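Local coordinates for AvrA (Salmonella typhimurium, PDB 6BE0), which probably transfers acetyl groups from acetyl-CoA to serine and threonine residues of other proteins, and binds coenzyme A and inositol hexakisphosphate, at residues 57-62 against 282-287; 178-183 against 239-244; 183-188 against 286-291. All coordinates share one frame; numbering follows the deposited sequence.

Contact 1: 57-62 against 282-287. With COA (coenzyme A), chain C.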
loop_
_atom_site.group_PDB
_atom_site.type_symbol
_atom_site.label_atom_id
_atom_site.label_comp_id
_atom_site.label_asym_id
_atom_site.label_seq_id
_atom_site.Cartn_x
_atom_site.Cartn_y
_atom_site.Cartn_z
ATOM N N GLY A 57 19.583 -8.988 13.465
ATOM C CA GLY A 57 18.241 -9.336 13.902
ATOM C C GLY A 57 17.534 -8.271 14.721
ATOM O O GLY A 57 16.420 -8.494 15.196
ATOM N N SER A 58 18.168 -7.114 14.889
ATOM C CA SER A 58 17.587 -6.037 15.688
ATOM C C SER A 58 16.506 -5.275 14.925
ATOM O O SER A 58 15.835 -4.409 15.489
ATOM C CB SER A 58 18.676 -5.063 16.141
ATOM O OG SER A 58 19.293 -4.438 15.029
ATOM N N TRP A 59 16.343 -5.594 13.644
ATOM C CA TRP A 59 15.370 -4.908 12.798
ATOM C C TRP A 59 13.954 -5.012 13.347
ATOM O O TRP A 59 13.141 -4.103 13.174
ATOM C CB TRP A 59 15.401 -5.477 11.375
ATOM C CG TRP A 59 15.054 -6.941 11.304
ATOM C CD1 TRP A 59 15.915 -7.992 11.418
ATOM C CD2 TRP A 59 13.753 -7.511 11.103
ATOM N NE1 TRP A 59 15.235 -9.179 11.299
ATOM C CE2 TRP A 59 13.906 -8.911 11.105
ATOM C CE3 TRP A 59 12.475 -6.974 10.919
ATOM C CZ2 TRP A 59 12.832 -9.782 10.933
ATOM C CZ3 TRP A 59 11.409 -7.842 10.749
ATOM C CH2 TRP A 59 11.595 -9.228 10.756
ATOM N N ILE A 60 13.665 -6.124 14.012
ATOM C CA ILE A 60 12.300 -6.434 14.410
ATOM C C ILE A 60 11.758 -5.488 15.484
ATOM O O ILE A 60 10.554 -5.227 15.520
ATOM C CB ILE A 60 12.189 -7.890 14.911
ATOM C CG1 ILE A 60 10.723 -8.242 15.172
ATOM C CG2 ILE A 60 13.037 -8.105 16.162
ATOM C CD1 ILE A 60 10.401 -9.703 14.964
ATOM N N HIS A 61 12.634 -4.969 16.344
ATOM C CA HIS A 61 12.211 -4.044 17.399
ATOM C C HIS A 61 12.753 -2.627 17.176
ATOM O O HIS A 61 12.925 -1.863 18.125
ATOM C CB HIS A 61 12.636 -4.567 18.779
ATOM C CG HIS A 61 14.100 -4.848 18.907
ATOM N ND1 HIS A 61 15.066 -3.878 18.737
ATOM C CD2 HIS A 61 14.762 -5.990 19.210
ATOM C CE1 HIS A 61 16.260 -4.413 18.920
ATOM N NE2 HIS A 61 16.104 -5.693 19.208
ATOM N N ILE A 62 13.008 -2.288 15.915
ATOM C CA ILE A 62 13.326 -0.916 15.521
ATOM C C ILE A 62 12.174 -0.346 14.696
ATOM O O ILE A 62 11.598 -1.045 13.860
ATOM C CB ILE A 62 14.641 -0.841 14.706
ATOM C CG1 ILE A 62 15.841 -1.117 15.614
ATOM C CG2 ILE A 62 14.802 0.531 14.046
ATOM C CD1 ILE A 62 17.147 -1.332 14.868
ATOM N N LYS A 282 11.220 -19.300 14.288
ATOM C CA LYS A 282 10.022 -18.803 13.617
ATOM C C LYS A 282 10.398 -18.108 12.314
ATOM O O LYS A 282 11.201 -17.174 12.307
ATOM C CB LYS A 282 9.248 -17.846 14.526
ATOM C CG LYS A 282 8.631 -18.513 15.748
ATOM C CD LYS A 282 7.831 -17.521 16.580
ATOM C CE LYS A 282 7.190 -18.189 17.787
ATOM N NZ LYS A 282 6.431 -17.219 18.625
ATOM N N LYS A 283 9.814 -18.569 11.212
ATOM C CA LYS A 283 10.129 -18.024 9.897
ATOM C C LYS A 283 9.406 -16.701 9.668
ATOM O O LYS A 283 8.177 -16.659 9.589
ATOM C CB LYS A 283 9.763 -19.024 8.795
ATOM C CG LYS A 283 10.250 -18.613 7.412
ATOM C CD LYS A 283 10.117 -19.739 6.394
ATOM C CE LYS A 283 8.674 -19.957 5.968
ATOM N NZ LYS A 283 8.569 -20.945 4.856
ATOM N N LEU A 284 10.183 -15.626 9.568
ATOM C CA LEU A 284 9.647 -14.290 9.334
ATOM C C LEU A 284 10.081 -13.767 7.972
ATOM O O LEU A 284 11.108 -14.188 7.440
ATOM C CB LEU A 284 10.109 -13.327 10.428
ATOM C CG LEU A 284 9.678 -13.651 11.859
ATOM C CD1 LEU A 284 10.309 -12.664 12.828
ATOM C CD2 LEU A 284 8.163 -13.640 11.988
ATOM N N SER A 285 9.297 -12.846 7.419
ATOM C CA SER A 285 9.620 -12.226 6.139
ATOM C C SER A 285 10.240 -10.851 6.340
ATOM O O SER A 285 9.685 -10.008 7.047
ATOM C CB SER A 285 8.368 -12.107 5.267
ATOM O OG SER A 285 8.644 -11.372 4.087
ATOM N N ILE A 286 11.396 -10.636 5.719
ATOM C CA ILE A 286 12.042 -9.328 5.708
ATOM C C ILE A 286 11.930 -8.707 4.320
ATOM O O ILE A 286 12.768 -7.898 3.925
ATOM C CB ILE A 286 13.529 -9.420 6.113
ATOM C CG1 ILE A 286 14.305 -10.320 5.142
ATOM C CG2 ILE A 286 13.653 -9.942 7.538
ATOM C CD1 ILE A 286 15.808 -10.215 5.286
ATOM N N SER A 287 10.894 -9.094 3.582
ATOM C CA SER A 287 10.721 -8.634 2.208
ATOM C C SER A 287 10.530 -7.122 2.163
ATOM O O SER A 287 11.217 -6.421 1.418
ATOM C CB SER A 287 9.530 -9.334 1.550
ATOM O OG SER A 287 9.528 -9.120 0.149
HETATM N N1A COA C . 7.406 -9.719 10.803
HETATM C C2A COA C . 7.024 -10.707 9.939
HETATM N N3A COA C . 5.936 -11.484 10.222
HETATM C C4A COA C . 5.219 -11.282 11.371
HETATM C C5A COA C . 5.589 -10.306 12.229
HETATM C C6A COA C . 6.697 -9.520 11.932
HETATM N N6A COA C . 7.536 -8.444 12.352
HETATM N N7A COA C . 4.721 -10.310 13.280
HETATM C C8A COA C . 3.811 -11.295 13.065
HETATM N N9A COA C . 4.113 -11.899 11.893
HETATM C C1B COA C . 3.434 -12.981 11.262
HETATM C C2B COA C . 4.131 -14.093 11.355
HETATM O O2B COA C . 4.895 -14.312 10.138
HETATM C C3B COA C . 3.032 -15.268 11.558
HETATM O O3B COA C . 2.403 -15.592 10.319
HETATM P P3B COA C . 2.574 -17.078 9.714
HETATM O O7A COA C . 3.991 -17.266 9.222
HETATM O O8A COA C . 2.270 -18.100 10.782
HETATM O O9A COA C . 1.614 -17.268 8.560
HETATM C C4B COA C . 2.127 -14.739 12.415
HETATM O O4B COA C . 2.067 -13.267 12.028
HETATM C C5B COA C . 2.601 -14.897 13.853
HETATM O O5B COA C . 1.768 -14.138 14.723
HETATM P P1A COA C . 0.784 -14.900 15.730
HETATM O O1A COA C . 0.400 -16.257 15.160
HETATM O O2A COA C . 1.480 -15.080 17.068
HETATM O O3A COA C . -0.524 -14.030 15.937
#

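Contact 2: 178-183 against 239-244. With COA (coenzyme A), chain C; IHP (inositol hexakisphosphate), chain B.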
loop_
_atom_site.group_PDB
_atom_site.type_symbol
_atom_site.label_atom_id
_atom_site.label_comp_id
_atom_site.label_asym_id
_atom_site.label_seq_id
_atom_site.Cartn_x
_atom_site.Cartn_y
_atom_site.Cartn_z
ATOM N N ASP A 178 -4.489 -7.070 5.421
ATOM C CA ASP A 178 -3.837 -7.922 6.414
ATOM C C ASP A 178 -2.672 -8.688 5.794
ATOM O O ASP A 178 -2.630 -9.918 5.840
ATOM C CB ASP A 178 -4.839 -8.900 7.035
ATOM C CG ASP A 178 -4.267 -9.649 8.231
ATOM O OD1 ASP A 178 -3.392 -9.090 8.928
ATOM O OD2 ASP A 178 -4.692 -10.799 8.474
ATOM N N ILE A 179 -1.740 -7.950 5.198
ATOM C CA ILE A 179 -0.521 -8.534 4.652
ATOM C C ILE A 179 0.699 -7.946 5.354
ATOM O O ILE A 179 1.793 -8.503 5.277
ATOM C CB ILE A 179 -0.408 -8.305 3.134
ATOM C CG1 ILE A 179 -0.540 -6.817 2.801
ATOM C CG2 ILE A 179 -1.476 -9.115 2.407
ATOM C CD1 ILE A 179 -0.201 -6.483 1.361
ATOM N N GLN A 180 0.506 -6.819 6.034
ATOM C CA GLN A 180 1.538 -6.264 6.900
ATOM C C GLN A 180 1.326 -6.764 8.321
ATOM O O GLN A 180 0.220 -6.686 8.857
ATOM C CB GLN A 180 1.530 -4.734 6.880
ATOM C CG GLN A 180 2.547 -4.112 7.836
ATOM C CD GLN A 180 2.348 -2.626 8.027
ATOM O OE1 GLN A 180 1.806 -1.944 7.160
ATOM N NE2 GLN A 180 2.783 -2.116 9.175
ATOM N N ARG A 181 2.397 -7.268 8.922
ATOM C CA ARG A 181 2.369 -7.730 10.304
ATOM C C ARG A 181 3.496 -7.079 11.099
ATOM O O ARG A 181 3.419 -6.974 12.322
ATOM C CB ARG A 181 2.485 -9.254 10.367
ATOM C CG ARG A 181 1.520 -9.995 9.452
ATOM C CD ARG A 181 0.084 -9.859 9.916
ATOM N NE ARG A 181 -0.866 -10.475 8.991
ATOM C CZ ARG A 181 -1.004 -11.786 8.814
ATOM N NH1 ARG A 181 -0.242 -12.643 9.481
ATOM N NH2 ARG A 181 -1.905 -12.243 7.958
ATOM N N SER A 182 4.544 -6.646 10.401
ATOM C CA SER A 182 5.640 -5.932 11.046
ATOM C C SER A 182 5.131 -4.587 11.553
ATOM O O SER A 182 4.071 -4.121 11.140
ATOM C CB SER A 182 6.815 -5.749 10.087
ATOM O OG SER A 182 6.432 -5.040 8.924
ATOM N N SER A 183 5.897 -3.962 12.441
ATOM C CA SER A 183 5.385 -2.865 13.256
ATOM C C SER A 183 5.453 -1.480 12.605
ATOM O O SER A 183 4.687 -0.590 12.975
ATOM C CB SER A 183 6.146 -2.826 14.584
ATOM O OG SER A 183 7.537 -2.650 14.367
ATOM N N HIS A 239 4.791 -9.031 -0.850
ATOM C CA HIS A 239 5.430 -8.709 0.425
ATOM C C HIS A 239 4.640 -9.224 1.623
ATOM O O HIS A 239 4.902 -8.818 2.755
ATOM C CB HIS A 239 5.618 -7.195 0.558
ATOM C CG HIS A 239 6.488 -6.598 -0.503
ATOM N ND1 HIS A 239 7.846 -6.826 -0.567
ATOM C CD2 HIS A 239 6.195 -5.778 -1.541
ATOM C CE1 HIS A 239 8.352 -6.176 -1.598
ATOM N NE2 HIS A 239 7.372 -5.532 -2.207
ATOM N N THR A 240 3.678 -10.111 1.377
ATOM C CA THR A 240 2.859 -10.669 2.452
ATOM C C THR A 240 3.733 -11.253 3.553
ATOM O O THR A 240 4.617 -12.069 3.294
ATOM C CB THR A 240 1.908 -11.767 1.940
ATOM O OG1 THR A 240 1.110 -11.252 0.870
ATOM C CG2 THR A 240 0.992 -12.253 3.059
ATOM N N GLN A 241 3.473 -10.821 4.782
ATOM C CA GLN A 241 4.250 -11.248 5.936
ATOM C C GLN A 241 3.506 -12.332 6.710
ATOM O O GLN A 241 3.012 -12.097 7.809
ATOM C CB GLN A 241 4.555 -10.048 6.835
ATOM C CG GLN A 241 5.513 -9.054 6.195
ATOM C CD GLN A 241 5.616 -7.747 6.954
ATOM O OE1 GLN A 241 4.656 -7.298 7.580
ATOM N NE2 GLN A 241 6.788 -7.124 6.900
ATOM N N GLY A 242 3.431 -13.521 6.123
ATOM C CA GLY A 242 2.733 -14.633 6.739
ATOM C C GLY A 242 2.425 -15.731 5.738
ATOM O O GLY A 242 1.701 -15.512 4.767
ATOM N N ALA A 243 2.980 -16.915 5.976
ATOM C CA ALA A 243 2.762 -18.057 5.097
ATOM C C ALA A 243 1.290 -18.461 5.085
ATOM O O ALA A 243 0.740 -18.804 4.036
ATOM C CB ALA A 243 3.630 -19.229 5.529
ATOM N N GLN A 244 0.660 -18.419 6.253
ATOM C CA GLN A 244 -0.755 -18.743 6.373
ATOM C C GLN A 244 -1.593 -17.771 5.553
ATOM O O GLN A 244 -2.554 -18.167 4.896
ATOM C CB GLN A 244 -1.195 -18.714 7.838
ATOM C CG GLN A 244 -2.668 -19.041 8.059
ATOM C CD GLN A 244 -3.033 -20.441 7.599
ATOM O OE1 GLN A 244 -2.262 -21.386 7.774
ATOM N NE2 GLN A 244 -4.211 -20.579 7.002
HETATM N N1A COA C . 7.406 -9.719 10.803
HETATM C C2A COA C . 7.024 -10.707 9.939
HETATM N N3A COA C . 5.936 -11.484 10.222
HETATM C C4A COA C . 5.219 -11.282 11.371
HETATM C C5A COA C . 5.589 -10.306 12.229
HETATM C C6A COA C . 6.697 -9.520 11.932
HETATM N N6A COA C . 7.536 -8.444 12.352
HETATM N N7A COA C . 4.721 -10.310 13.280
HETATM C C8A COA C . 3.811 -11.295 13.065
HETATM N N9A COA C . 4.113 -11.899 11.893
HETATM C C1B COA C . 3.434 -12.981 11.262
HETATM C C2B COA C . 4.131 -14.093 11.355
HETATM O O2B COA C . 4.895 -14.312 10.138
HETATM C C3B COA C . 3.032 -15.268 11.558
HETATM O O3B COA C . 2.403 -15.592 10.319
HETATM P P3B COA C . 2.574 -17.078 9.714
HETATM O O7A COA C . 3.991 -17.266 9.222
HETATM O O8A COA C . 2.270 -18.100 10.782
HETATM O O9A COA C . 1.614 -17.268 8.560
HETATM C C4B COA C . 2.127 -14.739 12.415
HETATM O O4B COA C . 2.067 -13.267 12.028
HETATM C C5B COA C . 2.601 -14.897 13.853
HETATM O O5B COA C . 1.768 -14.138 14.723
HETATM P P1A COA C . 0.784 -14.900 15.730
HETATM O O1A COA C . 0.400 -16.257 15.160
HETATM O O2A COA C . 1.480 -15.080 17.068
HETATM O O3A COA C . -0.524 -14.030 15.937
HETATM C C1 IHP B . 9.472 -4.419 -10.274
HETATM C C2 IHP B . 9.141 -4.048 -8.834
HETATM C C3 IHP B . 9.584 -5.136 -7.870
HETATM C C4 IHP B . 11.051 -5.460 -8.062
HETATM C C5 IHP B . 11.246 -6.006 -9.464
HETATM C C6 IHP B . 10.888 -4.948 -10.497
HETATM O O11 IHP B . 9.240 -3.283 -11.088
HETATM P P1 IHP B . 7.903 -3.243 -11.958
HETATM O O21 IHP B . 7.338 -1.841 -11.945
HETATM O O31 IHP B . 6.864 -4.186 -11.390
HETATM O O41 IHP B . 8.225 -3.640 -13.374
HETATM O O12 IHP B . 9.751 -2.783 -8.491
HETATM P P2 IHP B . 8.842 -1.538 -8.128
HETATM O O22 IHP B . 7.808 -1.300 -9.202
HETATM O O32 IHP B . 8.123 -1.767 -6.820
HETATM O O42 IHP B . 9.710 -0.305 -8.007
HETATM O O13 IHP B . 9.324 -4.728 -6.526
HETATM P P3 IHP B . 8.184 -5.469 -5.695
HETATM O O23 IHP B . 7.440 -4.466 -4.848
HETATM O O33 IHP B . 7.202 -6.158 -6.613
HETATM O O43 IHP B . 8.811 -6.495 -4.788
HETATM O O14 IHP B . 11.513 -6.364 -7.041
HETATM P P4 IHP B . 11.099 -7.920 -6.946
HETATM O O24 IHP B . 10.754 -8.256 -5.513
HETATM O O34 IHP B . 9.910 -8.246 -7.820
HETATM O O44 IHP B . 12.266 -8.779 -7.348
HETATM O O15 IHP B . 12.584 -6.461 -9.675
HETATM P P5 IHP B . 12.830 -7.672 -10.666
HETATM O O25 IHP B . 11.611 -7.887 -11.537
HETATM O O35 IHP B . 14.021 -7.360 -11.537
HETATM O O45 IHP B . 13.105 -8.941 -9.897
HETATM O O16 IHP B . 11.839 -3.885 -10.467
HETATM P P6 IHP B . 12.493 -3.411 -11.807
HETATM O O26 IHP B . 13.658 -2.503 -11.509
HETATM O O36 IHP B . 12.979 -4.601 -12.593
HETATM O O46 IHP B . 11.490 -2.646 -12.635
#

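Contact 3: 183-188 against 286-291. With IHP (inositol hexakisphosphate), chain B.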
loop_
_atom_site.group_PDB
_atom_site.type_symbol
_atom_site.label_atom_id
_atom_site.label_comp_id
_atom_site.label_asym_id
_atom_site.label_seq_id
_atom_site.Cartn_x
_atom_site.Cartn_y
_atom_site.Cartn_z
ATOM N N SER A 183 5.897 -3.962 12.441
ATOM C CA SER A 183 5.385 -2.865 13.256
ATOM C C SER A 183 5.453 -1.480 12.605
ATOM O O SER A 183 4.687 -0.590 12.975
ATOM C CB SER A 183 6.146 -2.826 14.584
ATOM O OG SER A 183 7.537 -2.650 14.367
ATOM N N SER A 184 6.354 -1.298 11.644
ATOM C CA SER A 184 6.685 0.044 11.158
ATOM C C SER A 184 6.862 0.144 9.640
ATOM O O SER A 184 7.578 1.022 9.159
ATOM C CB SER A 184 7.966 0.525 11.848
ATOM O OG SER A 184 9.034 -0.374 11.608
ATOM N N GLU A 185 6.195 -0.732 8.891
ATOM C CA GLU A 185 6.393 -0.810 7.442
ATOM C C GLU A 185 5.204 -0.277 6.637
ATOM O O GLU A 185 5.060 -0.592 5.455
ATOM C CB GLU A 185 6.684 -2.260 7.036
ATOM C CG GLU A 185 8.124 -2.695 7.272
ATOM C CD GLU A 185 8.625 -2.339 8.657
ATOM O OE1 GLU A 185 9.448 -1.406 8.770
ATOM O OE2 GLU A 185 8.189 -2.985 9.632
ATOM N N CYS A 186 4.361 0.539 7.264
ATOM C CA CYS A 186 3.167 1.047 6.595
ATOM C C CYS A 186 3.521 1.839 5.338
ATOM O O CYS A 186 2.859 1.712 4.309
ATOM C CB CYS A 186 2.339 1.919 7.548
ATOM S SG CYS A 186 3.190 3.370 8.223
ATOM N N GLY A 187 4.573 2.646 5.426
ATOM C CA GLY A 187 5.007 3.458 4.302
ATOM C C GLY A 187 5.475 2.646 3.106
ATOM O O GLY A 187 5.121 2.948 1.970
ATOM N N ILE A 188 6.270 1.612 3.359
ATOM C CA ILE A 188 6.823 0.793 2.284
ATOM C C ILE A 188 5.721 0.024 1.562
ATOM O O ILE A 188 5.693 -0.022 0.333
ATOM C CB ILE A 188 7.876 -0.210 2.808
ATOM C CG1 ILE A 188 8.934 0.505 3.654
ATOM C CG2 ILE A 188 8.536 -0.956 1.645
ATOM C CD1 ILE A 188 9.675 1.613 2.925
ATOM N N ILE A 286 11.396 -10.636 5.719
ATOM C CA ILE A 286 12.042 -9.328 5.708
ATOM C C ILE A 286 11.930 -8.707 4.320
ATOM O O ILE A 286 12.768 -7.898 3.925
ATOM C CB ILE A 286 13.529 -9.420 6.113
ATOM C CG1 ILE A 286 14.305 -10.320 5.142
ATOM C CG2 ILE A 286 13.653 -9.942 7.538
ATOM C CD1 ILE A 286 15.808 -10.215 5.286
ATOM N N SER A 287 10.894 -9.094 3.582
ATOM C CA SER A 287 10.721 -8.634 2.208
ATOM C C SER A 287 10.530 -7.122 2.163
ATOM O O SER A 287 11.217 -6.421 1.418
ATOM C CB SER A 287 9.530 -9.334 1.550
ATOM O OG SER A 287 9.528 -9.120 0.149
ATOM N N ALA A 288 9.596 -6.623 2.966
ATOM C CA ALA A 288 9.320 -5.194 3.027
ATOM C C ALA A 288 10.542 -4.416 3.503
ATOM O O ALA A 288 10.823 -3.326 3.004
ATOM C CB ALA A 288 8.134 -4.921 3.940
ATOM N N HIS A 289 11.269 -4.974 4.465
ATOM C CA HIS A 289 12.472 -4.327 4.977
ATOM C C HIS A 289 13.545 -4.247 3.896
ATOM O O HIS A 289 14.289 -3.270 3.820
ATOM C CB HIS A 289 13.007 -5.070 6.202
ATOM C CG HIS A 289 12.185 -4.865 7.437
ATOM N ND1 HIS A 289 10.989 -5.516 7.653
ATOM C CD2 HIS A 289 12.384 -4.075 8.518
ATOM C CE1 HIS A 289 10.490 -5.139 8.817
ATOM N NE2 HIS A 289 11.316 -4.264 9.361
ATOM N N LYS A 290 13.620 -5.277 3.060
ATOM C CA LYS A 290 14.545 -5.273 1.933
ATOM C C LYS A 290 14.084 -4.279 0.872
ATOM O O LYS A 290 14.907 -3.656 0.202
ATOM C CB LYS A 290 14.678 -6.673 1.329
ATOM C CG LYS A 290 15.475 -7.643 2.196
ATOM C CD LYS A 290 15.382 -9.081 1.699
ATOM C CE LYS A 290 16.129 -9.284 0.390
ATOM N NZ LYS A 290 16.061 -10.701 -0.072
ATOM N N LYS A 291 12.770 -4.122 0.724
ATOM C CA LYS A 291 12.230 -3.187 -0.259
ATOM C C LYS A 291 12.573 -1.748 0.114
ATOM O O LYS A 291 12.849 -0.925 -0.760
ATOM C CB LYS A 291 10.713 -3.343 -0.394
ATOM C CG LYS A 291 10.102 -2.515 -1.529
ATOM C CD LYS A 291 10.641 -2.937 -2.893
ATOM C CE LYS A 291 10.057 -2.106 -4.026
ATOM N NZ LYS A 291 8.594 -2.310 -4.186
HETATM C C1 IHP B . 9.472 -4.419 -10.274
HETATM C C2 IHP B . 9.141 -4.048 -8.834
HETATM C C3 IHP B . 9.584 -5.136 -7.870
HETATM C C4 IHP B . 11.051 -5.460 -8.062
HETATM C C5 IHP B . 11.246 -6.006 -9.464
HETATM C C6 IHP B . 10.888 -4.948 -10.497
HETATM O O11 IHP B . 9.240 -3.283 -11.088
HETATM P P1 IHP B . 7.903 -3.243 -11.958
HETATM O O21 IHP B . 7.338 -1.841 -11.945
HETATM O O31 IHP B . 6.864 -4.186 -11.390
HETATM O O41 IHP B . 8.225 -3.640 -13.374
HETATM O O12 IHP B . 9.751 -2.783 -8.491
HETATM P P2 IHP B . 8.842 -1.538 -8.128
HETATM O O22 IHP B . 7.808 -1.300 -9.202
HETATM O O32 IHP B . 8.123 -1.767 -6.820
HETATM O O42 IHP B . 9.710 -0.305 -8.007
HETATM O O13 IHP B . 9.324 -4.728 -6.526
HETATM P P3 IHP B . 8.184 -5.469 -5.695
HETATM O O23 IHP B . 7.440 -4.466 -4.848
HETATM O O33 IHP B . 7.202 -6.158 -6.613
HETATM O O43 IHP B . 8.811 -6.495 -4.788
HETATM O O14 IHP B . 11.513 -6.364 -7.041
HETATM P P4 IHP B . 11.099 -7.920 -6.946
HETATM O O24 IHP B . 10.754 -8.256 -5.513
HETATM O O34 IHP B . 9.910 -8.246 -7.820
HETATM O O44 IHP B . 12.266 -8.779 -7.348
HETATM O O15 IHP B . 12.584 -6.461 -9.675
HETATM P P5 IHP B . 12.830 -7.672 -10.666
HETATM O O25 IHP B . 11.611 -7.887 -11.537
HETATM O O35 IHP B . 14.021 -7.360 -11.537
HETATM O O45 IHP B . 13.105 -8.941 -9.897
HETATM O O16 IHP B . 11.839 -3.885 -10.467
HETATM P P6 IHP B . 12.493 -3.411 -11.807
HETATM O O26 IHP B . 13.658 -2.503 -11.509
HETATM O O36 IHP B . 12.979 -4.601 -12.593
HETATM O O46 IHP B . 11.490 -2.646 -12.635
HETATM O O HOH W 1 10.304 -3.036 12.433
#

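Contact 1: 57-62 against 282-287
W59 lays the six-membered part of its indole against the methyl CG2 of I286, a CH-pi contact between the loop after helix 40-55 and the point where the hairpin of strands 276-278 and 283-285 runs into helix 287-300. From CB, the first torsion sets CG between the backbone N and the carbonyl carbon (chi1 61°), and chi2 (-89°) turns the ring so that one face meets I286. NE1 is 4.2 Å from I286 CG2, CE2 is nearer and CZ2 comes closest, at 3.5 Å. The methyl sits over the face, displaced to the rim, 3.9 Å from the ring centroid. At the tip, W59 CH2 meets L284 CD1 and the carbonyl O of S285 obliquely, and N1A of coenzyme A lies at the ring edge. The opposite face has CB of its neighbour I60 above its rim, while H289 meets the ring edge-to-face.

I60 adds a second apolar touch: CG1 is anti to its backbone N (chi1 -174°), and CD1 reaches L284 CD1 at 3.7 Å. Branched leucine suits its place, because one methyl serves the protein and the other the cofactor. S285 turns its CB away, and its OG accepts from S287 N in an ST turn at the start of the helix. The second L284 methyl, CD2, stops 3.6 Å from the adenine N3A.

Contact 2: 178-183 against 239-244
The Q241 side chain, extended beyond CG, pushes its amide against the backbone of R181 and S182. Its OE1 takes two N-H groups: R181 N approaches in the carbonyl plane at 2.6 Å, while S182 N, 2.9 Å from the same OE1, stands 42° above that plane. Q241 NE2 donates within its own amide plane to S182 OG, 2.9 Å away, and that hydroxyl is also bonded to E185. Two acceptances and a donation fix the rotation of the amide, which suits glutamine. Q180 runs beside Q241 in the same direction, but the two amide planes stand 81° apart. Q241 N bonds to I179 O, and I179 CG2 meets CG2 and OG1 of T240, whose hydroxyl is bonded to Y237 O.

R181 CB rests 3.5 Å from adenine N9A of coenzyme A, and chi1 (-50°) sets CG beside the backbone N, 3.1 Å from Q241 O. The chain bends at chi2, and NE forms a salt bridge with D178 OD1 at 2.9 Å, its hydrogen bond weak in angle. NH1 points edge-on to ribose O4B, a weak bond. G242, the N-cap, has a positive phi that suits glycine. Q244 N donates to O9A of the coenzyme A 3'-phosphate at 2.7 Å, and A243 N weakly to its O7A. Such backbone N-H groups meeting a phosphate typify an anion-binding helix N-terminus, here in the coenzyme A pocket.

Contact 3: 183-188 against 286-291
E185 and I188 each bury the most surface here, against H289, A288 and K291 of helix 287-300. E185, at the N-cap position of helix 186-199, keeps CG beside its backbone N (chi1 -80°). This puts CG over one face of the H289 imidazole, offset toward the rim, in a CH-pi contact 4.1 Å from the ring centroid, and the bend at chi2 then turns CD toward CE1 and NE2 of the ring. The two side chains cross at about a right angle, with carboxylate and ring planes 36° apart. OE2 comes within 3.3 Å of H289 CE1, yet no hydrogen bond joins the pair. The carboxylate has other partners: OE1 forms a salt bridge with R292, and OE2 accepts from S184 N, which reaches it from above the carboxylate plane. A glutamate suits this place because its methylene packs on the ring while its oxygens serve these donors. At the ring edge, H289 NE2 has a weak bond to a water that S184 OG also holds.

A small alanine lets the two helix starts come close: A288 CB is 4.0 Å from E185 CG. One turn further along helix 186-199, I188 presents the methyl CG2 to A288 O at 3.6 Å and to K291 CB at 3.8 Å. K291, bent at chi2 and chi4, brings NZ to inositol hexakisphosphate, where it bonds O23 at 2.5 Å and O32 at 2.7 Å. Packed by their first turns, both helices supply lysines to the inositol hexakisphosphate pocket: K291 from one, K195 and K196 from the other.

The three contacts belong to one YopJ-type acetyltransferase fold, on the same side of the chain's centre, with their own centres about 10 to 11 Å apart. Along the chain the order is 57-62, 178-188, 239-244 and 282-291. Contacts 1 and 3 both end where strand 283-285 passes into helix 287-300 and share I286 and S287; contacts 2 and 3 share S183, and their segments alternate. The S287 OG to H239 ND1 pair, 2.9 Å and probably a hydrogen bond, ties helix 287-300 to segment 239-244. Contacts 1 and 2 touch coenzyme A, contacts 2 and 3 inositol hexakisphosphate, so inositol hexakisphosphate and the cofactor bind to connected parts of one fold.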